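Local coordinates for protein KLLA0E08119p (Kluyveromyces lactis, PDB 3VA7) that probably carboxylates urea with ATP and bicarbonate as a biotin-dependent urea carboxylase, making urea-1-carboxylate, the allophanate intermediate of urea breakdown, at residues F857-C862 against S1105-K1110; I869-R874 against S913-D918; K924-K929 against H1062-P1067. One frame throughout, in Å; residues are numbered along the deposited sequence.

Contact 1 (F857-C862 against S1105-K1110)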
loop_
_atom_site.group_PDB
_atom_site.type_symbol
_atom_site.label_atom_id
_atom_site.label_comp_id
_atom_site.label_asym_id
_atom_site.label_seq_id
_atom_site.Cartn_x
_atom_site.Cartn_y
_atom_site.Cartn_z
ATOM N N PHE A 857 -7.717 -3.679 -35.297
ATOM C CA PHE A 857 -8.543 -4.133 -34.241
ATOM C C PHE A 857 -9.727 -4.784 -34.917
ATOM O O PHE A 857 -10.136 -4.354 -36.009
ATOM C CB PHE A 857 -9.000 -3.004 -33.338
ATOM C CG PHE A 857 -10.167 -3.366 -32.510
ATOM C CD1 PHE A 857 -10.004 -4.099 -31.354
ATOM C CD2 PHE A 857 -11.457 -3.017 -32.920
ATOM C CE1 PHE A 857 -11.095 -4.455 -30.580
ATOM C CE2 PHE A 857 -12.591 -3.396 -32.164
ATOM C CZ PHE A 857 -12.415 -4.128 -30.992
ATOM N N ASP A 858 -10.260 -5.804 -34.234
ATOM C CA ASP A 858 -11.399 -6.593 -34.627
ATOM C C ASP A 858 -11.856 -7.288 -33.339
ATOM O O ASP A 858 -11.118 -8.095 -32.788
ATOM C CB ASP A 858 -10.952 -7.612 -35.698
ATOM C CG ASP A 858 -12.074 -8.542 -36.136
ATOM O OD1 ASP A 858 -11.955 -9.163 -37.222
ATOM O OD2 ASP A 858 -13.056 -8.682 -35.379
ATOM N N LEU A 859 -13.045 -6.958 -32.841
ATOM C CA LEU A 859 -13.576 -7.616 -31.646
ATOM C C LEU A 859 -13.502 -9.147 -31.652
ATOM O O LEU A 859 -13.294 -9.746 -30.589
ATOM C CB LEU A 859 -15.028 -7.255 -31.416
ATOM C CG LEU A 859 -15.463 -6.409 -30.220
ATOM C CD1 LEU A 859 -16.963 -6.386 -30.157
ATOM C CD2 LEU A 859 -14.894 -6.911 -28.930
ATOM N N ASN A 860 -13.690 -9.788 -32.817
ATOM C CA ASN A 860 -13.690 -11.248 -32.860
ATOM C C ASN A 860 -12.394 -11.873 -32.333
ATOM O O ASN A 860 -12.413 -12.849 -31.545
ATOM C CB ASN A 860 -14.011 -11.748 -34.256
ATOM C CG ASN A 860 -15.509 -11.733 -34.540
ATOM O OD1 ASN A 860 -16.345 -12.074 -33.684
ATOM N ND2 ASN A 860 -15.855 -11.297 -35.733
ATOM N N ILE A 861 -11.278 -11.305 -32.777
ATOM C CA ILE A 861 -9.971 -11.645 -32.283
ATOM C C ILE A 861 -9.858 -11.606 -30.719
ATOM O O ILE A 861 -9.118 -12.388 -30.105
ATOM C CB ILE A 861 -8.947 -10.772 -33.028
ATOM C CG1 ILE A 861 -8.751 -11.350 -34.439
ATOM C CG2 ILE A 861 -7.681 -10.654 -32.278
ATOM C CD1 ILE A 861 -7.832 -10.491 -35.378
ATOM N N CYS A 862 -10.619 -10.757 -30.066
ATOM C CA CYS A 862 -10.585 -10.719 -28.621
ATOM C C CYS A 862 -11.238 -11.949 -28.089
ATOM O O CYS A 862 -10.792 -12.506 -27.090
ATOM C CB CYS A 862 -11.319 -9.460 -28.031
ATOM S SG CYS A 862 -10.665 -7.919 -28.703
ATOM N N SER A 1105 -23.962 -8.168 -16.615
ATOM C CA SER A 1105 -24.765 -8.609 -17.721
ATOM C C SER A 1105 -23.997 -9.470 -18.745
ATOM O O SER A 1105 -23.047 -10.145 -18.356
ATOM C CB SER A 1105 -25.557 -7.450 -18.324
ATOM O OG SER A 1105 -24.721 -6.659 -19.130
ATOM N N ILE A 1106 -24.444 -9.479 -20.008
ATOM C CA ILE A 1106 -23.946 -10.371 -21.040
ATOM C C ILE A 1106 -23.726 -9.536 -22.335
ATOM O O ILE A 1106 -24.650 -8.918 -22.826
ATOM C CB ILE A 1106 -24.991 -11.551 -21.378
ATOM C CG1 ILE A 1106 -25.230 -12.549 -20.229
ATOM C CG2 ILE A 1106 -24.547 -12.364 -22.588
ATOM C CD1 ILE A 1106 -26.401 -12.167 -19.254
ATOM N N PHE A 1107 -22.529 -9.532 -22.908
ATOM C CA PHE A 1107 -22.336 -8.944 -24.223
ATOM C C PHE A 1107 -22.520 -9.962 -25.349
ATOM O O PHE A 1107 -21.847 -11.019 -25.400
ATOM C CB PHE A 1107 -20.957 -8.358 -24.316
ATOM C CG PHE A 1107 -20.632 -7.815 -25.652
ATOM C CD1 PHE A 1107 -20.958 -6.484 -25.972
ATOM C CD2 PHE A 1107 -19.984 -8.623 -26.618
ATOM C CE1 PHE A 1107 -20.630 -5.956 -27.234
ATOM C CE2 PHE A 1107 -19.648 -8.104 -27.894
ATOM C CZ PHE A 1107 -19.979 -6.757 -28.202
ATOM N N ASP A 1108 -23.382 -9.633 -26.292
ATOM C CA ASP A 1108 -23.792 -10.597 -27.280
ATOM C C ASP A 1108 -23.292 -10.206 -28.636
ATOM O O ASP A 1108 -23.705 -9.209 -29.180
ATOM C CB ASP A 1108 -25.318 -10.656 -27.268
ATOM C CG ASP A 1108 -25.868 -11.804 -28.090
ATOM O OD1 ASP A 1108 -25.442 -11.976 -29.259
ATOM O OD2 ASP A 1108 -26.725 -12.538 -27.542
ATOM N N HIS A 1109 -22.404 -10.958 -29.235
ATOM C CA HIS A 1109 -21.844 -10.416 -30.474
ATOM C C HIS A 1109 -22.886 -10.385 -31.591
ATOM O O HIS A 1109 -22.761 -9.610 -32.542
ATOM C CB HIS A 1109 -20.607 -11.184 -30.906
ATOM C CG HIS A 1109 -19.765 -10.457 -31.897
ATOM N ND1 HIS A 1109 -19.194 -9.228 -31.626
ATOM C CD2 HIS A 1109 -19.379 -10.779 -33.155
ATOM C CE1 HIS A 1109 -18.489 -8.826 -32.673
ATOM N NE2 HIS A 1109 -18.579 -9.750 -33.612
ATOM N N LYS A 1110 -23.892 -11.267 -31.483
ATOM C CA LYS A 1110 -24.950 -11.366 -32.474
ATOM C C LYS A 1110 -25.743 -10.073 -32.393
ATOM O O LYS A 1110 -26.065 -9.493 -33.420
ATOM C CB LYS A 1110 -25.863 -12.578 -32.226
ATOM C CG LYS A 1110 -27.123 -12.706 -33.143
ATOM C CD LYS A 1110 -28.178 -13.645 -32.515
ATOM C CE LYS A 1110 -29.371 -14.039 -33.467
ATOM N NZ LYS A 1110 -28.945 -14.679 -34.754
#

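Contact 2 (I869-R874 against S913-D918)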
loop_
_atom_site.group_PDB
_atom_site.type_symbol
_atom_site.label_atom_id
_atom_site.label_comp_id
_atom_site.label_asym_id
_atom_site.label_seq_id
_atom_site.Cartn_x
_atom_site.Cartn_y
_atom_site.Cartn_z
ATOM N N ILE A 869 -6.764 -19.346 -24.859
ATOM C CA ILE A 869 -6.458 -19.529 -23.467
ATOM C C ILE A 869 -7.220 -20.734 -23.013
ATOM O O ILE A 869 -6.702 -21.545 -22.246
ATOM C CB ILE A 869 -6.844 -18.268 -22.602
ATOM C CG1 ILE A 869 -5.865 -17.087 -22.861
ATOM C CG2 ILE A 869 -6.936 -18.616 -21.124
ATOM C CD1 ILE A 869 -6.341 -15.760 -22.363
ATOM N N HIS A 870 -8.452 -20.852 -23.488
ATOM C CA HIS A 870 -9.312 -21.946 -23.086
ATOM C C HIS A 870 -8.753 -23.291 -23.595
ATOM O O HIS A 870 -8.813 -24.284 -22.894
ATOM C CB HIS A 870 -10.737 -21.687 -23.553
ATOM C CG HIS A 870 -11.632 -22.875 -23.460
ATOM N ND1 HIS A 870 -12.247 -23.258 -22.282
ATOM C CD2 HIS A 870 -12.036 -23.768 -24.404
ATOM C CE1 HIS A 870 -12.988 -24.334 -22.503
ATOM N NE2 HIS A 870 -12.882 -24.659 -23.785
ATOM N N GLN A 871 -8.168 -23.313 -24.782
ATOM C CA GLN A 871 -7.588 -24.495 -25.318
ATOM C C GLN A 871 -6.369 -24.967 -24.562
ATOM O O GLN A 871 -6.097 -26.186 -24.516
ATOM C CB GLN A 871 -7.174 -24.258 -26.763
ATOM C CG GLN A 871 -8.284 -24.401 -27.766
ATOM C CD GLN A 871 -9.101 -25.670 -27.556
ATOM O OE1 GLN A 871 -10.281 -25.681 -27.879
ATOM N NE2 GLN A 871 -8.491 -26.733 -26.977
ATOM N N VAL A 872 -5.601 -24.038 -24.009
ATOM C CA VAL A 872 -4.487 -24.414 -23.172
ATOM C C VAL A 872 -5.017 -24.980 -21.847
ATOM O O VAL A 872 -4.430 -25.904 -21.291
ATOM C CB VAL A 872 -3.513 -23.235 -22.985
ATOM C CG1 VAL A 872 -2.396 -23.545 -22.009
ATOM C CG2 VAL A 872 -2.927 -22.815 -24.329
ATOM N N GLU A 873 -6.129 -24.483 -21.330
ATOM C CA GLU A 873 -6.600 -25.014 -20.051
ATOM C C GLU A 873 -7.116 -26.431 -20.206
ATOM O O GLU A 873 -6.962 -27.276 -19.325
ATOM C CB GLU A 873 -7.667 -24.127 -19.396
ATOM C CG GLU A 873 -7.134 -22.793 -18.790
ATOM C CD GLU A 873 -8.294 -21.853 -18.399
ATOM O OE1 GLU A 873 -8.877 -21.165 -19.304
ATOM O OE2 GLU A 873 -8.639 -21.797 -17.186
ATOM N N ARG A 874 -7.747 -26.668 -21.341
ATOM C CA ARG A 874 -8.339 -27.913 -21.707
ATOM C C ARG A 874 -7.261 -28.995 -21.886
ATOM O O ARG A 874 -7.442 -30.117 -21.448
ATOM C CB ARG A 874 -9.008 -27.675 -23.023
ATOM C CG ARG A 874 -10.247 -28.509 -23.316
ATOM C CD ARG A 874 -10.647 -28.250 -24.767
ATOM N NE ARG A 874 -11.175 -29.465 -25.327
ATOM C CZ ARG A 874 -10.702 -30.090 -26.407
ATOM N NH1 ARG A 874 -9.670 -29.619 -27.154
ATOM N NH2 ARG A 874 -11.322 -31.200 -26.758
ATOM N N SER A 913 -5.633 -24.662 -34.242
ATOM C CA SER A 913 -6.624 -25.224 -35.187
ATOM C C SER A 913 -7.814 -25.840 -34.463
ATOM O O SER A 913 -8.784 -26.243 -35.107
ATOM C CB SER A 913 -5.984 -26.238 -36.113
ATOM O OG SER A 913 -5.595 -27.421 -35.395
ATOM N N GLU A 914 -7.756 -25.917 -33.132
ATOM C CA GLU A 914 -8.838 -26.495 -32.394
ATOM C C GLU A 914 -9.850 -25.466 -31.960
ATOM O O GLU A 914 -10.908 -25.815 -31.436
ATOM C CB GLU A 914 -8.316 -27.277 -31.176
ATOM C CG GLU A 914 -7.500 -28.509 -31.564
ATOM C CD GLU A 914 -6.630 -29.106 -30.439
ATOM O OE1 GLU A 914 -7.024 -29.005 -29.226
ATOM O OE2 GLU A 914 -5.555 -29.712 -30.810
ATOM N N ILE A 915 -9.534 -24.190 -32.132
ATOM C CA ILE A 915 -10.442 -23.134 -31.703
ATOM C C ILE A 915 -11.664 -23.154 -32.643
ATOM O O ILE A 915 -11.504 -23.019 -33.854
ATOM C CB ILE A 915 -9.691 -21.755 -31.739
ATOM C CG1 ILE A 915 -8.641 -21.697 -30.609
ATOM C CG2 ILE A 915 -10.686 -20.548 -31.760
ATOM C CD1 ILE A 915 -7.476 -20.703 -30.836
ATOM N N GLN A 916 -12.863 -23.358 -32.101
ATOM C CA GLN A 916 -14.079 -23.296 -32.950
ATOM C C GLN A 916 -15.045 -22.304 -32.329
ATOM O O GLN A 916 -15.410 -22.429 -31.135
ATOM C CB GLN A 916 -14.863 -24.657 -33.146
ATOM C CG GLN A 916 -14.119 -26.009 -33.002
ATOM C CD GLN A 916 -13.412 -26.585 -34.319
ATOM O OE1 GLN A 916 -12.880 -25.833 -35.157
ATOM N NE2 GLN A 916 -13.376 -27.928 -34.440
ATOM N N PHE A 917 -15.511 -21.358 -33.136
ATOM C CA PHE A 917 -16.620 -20.494 -32.669
ATOM C C PHE A 917 -17.237 -19.770 -33.851
ATOM O O PHE A 917 -16.649 -19.719 -34.940
ATOM C CB PHE A 917 -16.194 -19.510 -31.529
ATOM C CG PHE A 917 -15.305 -18.419 -31.997
ATOM C CD1 PHE A 917 -15.829 -17.180 -32.375
ATOM C CD2 PHE A 917 -13.948 -18.629 -32.156
ATOM C CE1 PHE A 917 -14.987 -16.176 -32.867
ATOM C CE2 PHE A 917 -13.132 -17.613 -32.629
ATOM C CZ PHE A 917 -13.654 -16.406 -32.981
ATOM N N ASP A 918 -18.430 -19.235 -33.649
ATOM C CA ASP A 918 -19.077 -18.471 -34.729
ATOM C C ASP A 918 -19.274 -16.999 -34.332
ATOM O O ASP A 918 -19.229 -16.623 -33.136
ATOM C CB ASP A 918 -20.422 -19.106 -35.153
ATOM C CG ASP A 918 -21.464 -19.088 -34.035
ATOM O OD1 ASP A 918 -22.516 -19.701 -34.203
ATOM O OD2 ASP A 918 -21.254 -18.490 -32.964
#

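Contact 3 (K924-K929 against H1062-P1067)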
loop_
_atom_site.group_PDB
_atom_site.type_symbol
_atom_site.label_atom_id
_atom_site.label_comp_id
_atom_site.label_asym_id
_atom_site.label_seq_id
_atom_site.Cartn_x
_atom_site.Cartn_y
_atom_site.Cartn_z
ATOM N N LYS A 924 -19.937 -13.090 -20.426
ATOM C CA LYS A 924 -20.364 -12.344 -19.255
ATOM C C LYS A 924 -19.646 -11.003 -19.351
ATOM O O LYS A 924 -18.450 -10.937 -19.710
ATOM C CB LYS A 924 -19.960 -13.075 -17.971
ATOM C CG LYS A 924 -20.631 -14.468 -17.731
ATOM C CD LYS A 924 -21.525 -14.522 -16.425
ATOM C CE LYS A 924 -20.722 -14.993 -15.156
ATOM N NZ LYS A 924 -21.407 -14.650 -13.835
ATOM N N SER A 925 -20.375 -9.926 -19.093
ATOM C CA SER A 925 -19.778 -8.594 -19.134
ATOM C C SER A 925 -20.318 -7.708 -18.023
ATOM O O SER A 925 -21.526 -7.426 -18.007
ATOM C CB SER A 925 -20.080 -7.955 -20.479
ATOM O OG SER A 925 -19.446 -6.702 -20.583
ATOM N N LYS A 926 -19.448 -7.292 -17.112
ATOM C CA LYS A 926 -19.809 -6.266 -16.088
ATOM C C LYS A 926 -19.756 -4.818 -16.634
ATOM O O LYS A 926 -18.791 -4.425 -17.288
ATOM C CB LYS A 926 -18.979 -6.379 -14.786
ATOM C CG LYS A 926 -19.163 -7.692 -14.023
ATOM C CD LYS A 926 -18.522 -7.691 -12.631
ATOM C CE LYS A 926 -18.158 -9.136 -12.173
ATOM N NZ LYS A 926 -16.797 -9.648 -12.722
ATOM N N ILE A 927 -20.822 -4.064 -16.386
ATOM C CA ILE A 927 -20.985 -2.655 -16.859
ATOM C C ILE A 927 -20.768 -1.708 -15.703
ATOM O O ILE A 927 -21.544 -1.691 -14.750
ATOM C CB ILE A 927 -22.428 -2.361 -17.439
ATOM C CG1 ILE A 927 -22.783 -3.353 -18.547
ATOM C CG2 ILE A 927 -22.529 -0.947 -17.975
ATOM C CD1 ILE A 927 -24.259 -3.476 -18.725
ATOM N N PHE A 928 -19.690 -0.950 -15.806
ATOM C CA PHE A 928 -19.308 0.019 -14.799
ATOM C C PHE A 928 -19.705 1.422 -15.270
ATOM O O PHE A 928 -19.331 1.839 -16.387
ATOM C CB PHE A 928 -17.775 -0.034 -14.585
ATOM C CG PHE A 928 -17.298 -1.222 -13.753
ATOM C CD1 PHE A 928 -17.238 -2.494 -14.304
ATOM C CD2 PHE A 928 -16.946 -1.060 -12.412
ATOM C CE1 PHE A 928 -16.814 -3.631 -13.528
ATOM C CE2 PHE A 928 -16.528 -2.183 -11.632
ATOM C CZ PHE A 928 -16.448 -3.471 -12.213
ATOM N N LYS A 929 -20.427 2.155 -14.419
ATOM C CA LYS A 929 -20.664 3.574 -14.654
ATOM C C LYS A 929 -19.873 4.429 -13.668
ATOM O O LYS A 929 -20.137 4.422 -12.430
ATOM C CB LYS A 929 -22.163 3.872 -14.570
ATOM C CG LYS A 929 -22.838 3.603 -15.915
ATOM C CD LYS A 929 -24.289 3.308 -15.773
ATOM C CE LYS A 929 -24.834 2.932 -17.160
ATOM N NZ LYS A 929 -26.273 2.564 -17.007
ATOM N N HIS A 1062 -18.539 -2.690 -3.681
ATOM C CA HIS A 1062 -18.790 -3.297 -5.013
ATOM C C HIS A 1062 -18.812 -4.810 -4.826
ATOM O O HIS A 1062 -18.397 -5.315 -3.804
ATOM C CB HIS A 1062 -17.696 -2.919 -6.037
ATOM C CG HIS A 1062 -16.316 -3.145 -5.506
ATOM N ND1 HIS A 1062 -15.739 -4.402 -5.450
ATOM C CD2 HIS A 1062 -15.448 -2.301 -4.885
ATOM C CE1 HIS A 1062 -14.569 -4.312 -4.837
ATOM N NE2 HIS A 1062 -14.363 -3.048 -4.499
ATOM N N PRO A 1063 -19.254 -5.550 -5.824
ATOM C CA PRO A 1063 -19.179 -6.988 -5.548
ATOM C C PRO A 1063 -17.938 -7.680 -6.130
ATOM O O PRO A 1063 -18.053 -8.813 -6.559
ATOM C CB PRO A 1063 -20.420 -7.510 -6.274
ATOM C CG PRO A 1063 -20.462 -6.618 -7.568
ATOM C CD PRO A 1063 -19.949 -5.244 -7.103
ATOM N N ILE A 1064 -16.779 -7.028 -6.216
ATOM C CA ILE A 1064 -15.574 -7.709 -6.806
ATOM C C ILE A 1064 -14.711 -8.236 -5.692
ATOM O O ILE A 1064 -14.482 -7.539 -4.708
ATOM C CB ILE A 1064 -14.707 -6.809 -7.725
ATOM C CG1 ILE A 1064 -15.582 -6.009 -8.691
ATOM C CG2 ILE A 1064 -13.692 -7.616 -8.497
ATOM C CD1 ILE A 1064 -16.813 -6.719 -9.170
ATOM N N ASP A 1065 -14.242 -9.466 -5.874
ATOM C CA ASP A 1065 -13.546 -10.226 -4.835
ATOM C C ASP A 1065 -12.018 -10.073 -4.827
ATOM O O ASP A 1065 -11.359 -10.485 -3.876
ATOM C CB ASP A 1065 -13.952 -11.705 -4.934
ATOM C CG ASP A 1065 -15.397 -11.948 -4.451
ATOM O OD1 ASP A 1065 -15.871 -11.265 -3.474
ATOM O OD2 ASP A 1065 -16.066 -12.829 -5.047
ATOM N N HIS A 1066 -11.448 -9.498 -5.881
ATOM C CA HIS A 1066 -10.030 -9.128 -5.854
ATOM C C HIS A 1066 -9.788 -7.619 -6.098
ATOM O O HIS A 1066 -10.720 -6.911 -6.507
ATOM C CB HIS A 1066 -9.271 -9.986 -6.841
ATOM C CG HIS A 1066 -10.052 -10.311 -8.048
ATOM N ND1 HIS A 1066 -10.552 -11.575 -8.285
ATOM C CD2 HIS A 1066 -10.440 -9.541 -9.092
ATOM C CE1 HIS A 1066 -11.205 -11.569 -9.436
ATOM N NE2 HIS A 1066 -11.155 -10.347 -9.943
ATOM N N PRO A 1067 -8.541 -7.132 -5.889
ATOM C CA PRO A 1067 -8.231 -5.695 -6.096
ATOM C C PRO A 1067 -8.508 -5.136 -7.494
ATOM O O PRO A 1067 -8.920 -3.986 -7.604
ATOM C CB PRO A 1067 -6.729 -5.592 -5.787
ATOM C CG PRO A 1067 -6.373 -6.826 -5.056
ATOM C CD PRO A 1067 -7.331 -7.900 -5.524
#

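Contact 1 (F857-C862 against S1105-K1110)
His-1109 and Phe-1107 both carry CG anti to the backbone N (chi1 -163° and 176°), which sends the Phe-1107 ring, from the end of strand 1101-1108, to Leu-859 and the His-1109 ring, from the start of helix 1109-1117, to Leu-859 and Asn-860, in the first turn of helix 859-875. Leu-859 comes from the opposite direction to Phe-1107, its CD1 lying 3.6 Å from Phe-1107 CZ. The same methyl sits at the edge of the imidazole of His-1109, near its plane, and Phe-1107 CE2 also lies at that edge, in plane. Met-985 of strand 984-989 touches both Leu-859 and Phe-1107 and extends this apolar patch. The amide of Asn-860 crosses the histidine at about a right angle, the two planes 70° apart, and its OD1 accepts a hydrogen bond from Trp-921 NE1. The Trp-921 ring in turn stacks on His-1109, so one tryptophan joins both sides. Each helix start has its own N-cap: Asp-858 OD2 takes Asn-860 N at 2.9 Å from above the carboxylate plane, and Asp-1108 OD1 holds Lys-1110 N more weakly at 2.8 Å. Replacing His-1109 with an alanine would probably leave Trp-921 without its stacking partner and open a gap beside Leu-859 CD1. What results is the docking of a strand-to-helix junction against a helix N terminus in the carboxyltransferase part of the enzyme. The chemistry is mixed, with leucine and phenylalanine supplying an apolar side and the asparagine, histidine and tryptophan a polar one; the helix ends and the nearby carboxylate of Asp-858 would probably pull the ionisation of the imidazole in opposite senses, so its charge is not settled.

Contact 2 (I869-R874 against S913-D918)
Gln-871, on helix 859-875, meets Glu-914 and Ile-915 in the loop that leaves helix 901-912, a helix-to-loop packing within the C and D part of the carboxyltransferase domain. The helix lies against strand 880-885 through Ile-869 and Val-872, and Gln-871 also reaches Tyr-911 of helix 901-912, so the helix has the sheet strand and the loop as neighbours. Gln-871 has CG beside the backbone N (chi1 -82°) and the chain bends at chi2, a folded shape that brings CG to Ile-915 and CD to Glu-914. Its CG packs 3.9 Å from Ile-915 CG1, the two side chains meeting at a slant. Ile-915 is buried and also leans on Arg-864, Arg-867 and Leu-868 of the same helix. Further out, Gln-871 CD lies 4.0 Å from Glu-914 CB, and the amide and carboxylate planes stand 77° apart, far from stacked. From there the glutamate runs extended beyond CG, carrying its carboxylate to the end of the helix, where OE1 accepts a hydrogen bond from His-875 NE2. Arg-874 adds a charged partner at the surface; both it and Glu-914 touch a crystal neighbour, which may influence how these two chains lie. Their salt bridge, Arg-874 NH1 to Glu-914 OE1 at 3.4 Å, is made at the guanidinium edge, with the guanidinium and carboxylate planes 85° apart.

Contact 3 (K924-K929 against H1062-P1067)
Ile-1064 N donates a hydrogen bond to His-1062 ND1, 2.9 Å long and fairly straight at 154°, and probably steadies the loop where it presents the isoleucine to Lys-926 and Phe-928. The loop, between strands 1045-1049 and 1075-1081, packs through Ile-1064 against strand 922-934 of a curled, mixed beta sheet, consistent with the cyclophilin-like barrels of this carboxyltransferase family. The donor lies in the ring plane of the histidine, only 5° out of it, as suits an in-plane acceptor nitrogen. At its other nitrogen, NE2, the imidazole is hydrogen-bonded to Asp-1055 OD2, so both ring nitrogens are engaged, which would restrict rotation of the ring. Strand 922-934 is itself paired on its two edges, with strand 1075-1081 and strand 1101-1108.

Across the contact the meeting is apolar. Ile-1064 holds CG1 anti to its carbonyl carbon (chi1 -45°), which sends the longer branch toward the strand. The aliphatic part of Lys-926 slides past it in the opposite direction, with its CD 4.0 Å from Ile-1064 CD1 and its CE scarcely farther from that methyl. It is therefore the methylenes of the lysine that cover the isoleucine, the chain bending only at its last torsion to carry the ammonium group onward. Phe-928, buried and also resting on Val-1102 and Leu-1070, offers the edge of its ring: CZ stands 4.4 Å from Ile-1064 CG1, which lies near the ring plane.

Going from the N terminus, 857-862 opens contact 1 and, further along the same helix, 869-874 opens contact 2, which 913-918 soon closes. Strand 922-934 then begins contact 3, completed by 1062-1067, and only at 1105-1110 does contact 1 shut. Contacts 2 and 3 thus follow one another in series, both enclosed by the long loop of contact 1. Contact 1 touches each of them: Asn-860 O lies 4.0 Å from Phe-917 CZ of contact 2, and Ser-1105 O probably accepts a hydrogen bond from Ser-925 N of contact 3. Contact 1 ties the start of helix 859-875 to the strand-helix junction at 1108-1109, contact 2 its later part to loop 913-918, and contact 3 strand 922-934 to loop 1062-1067.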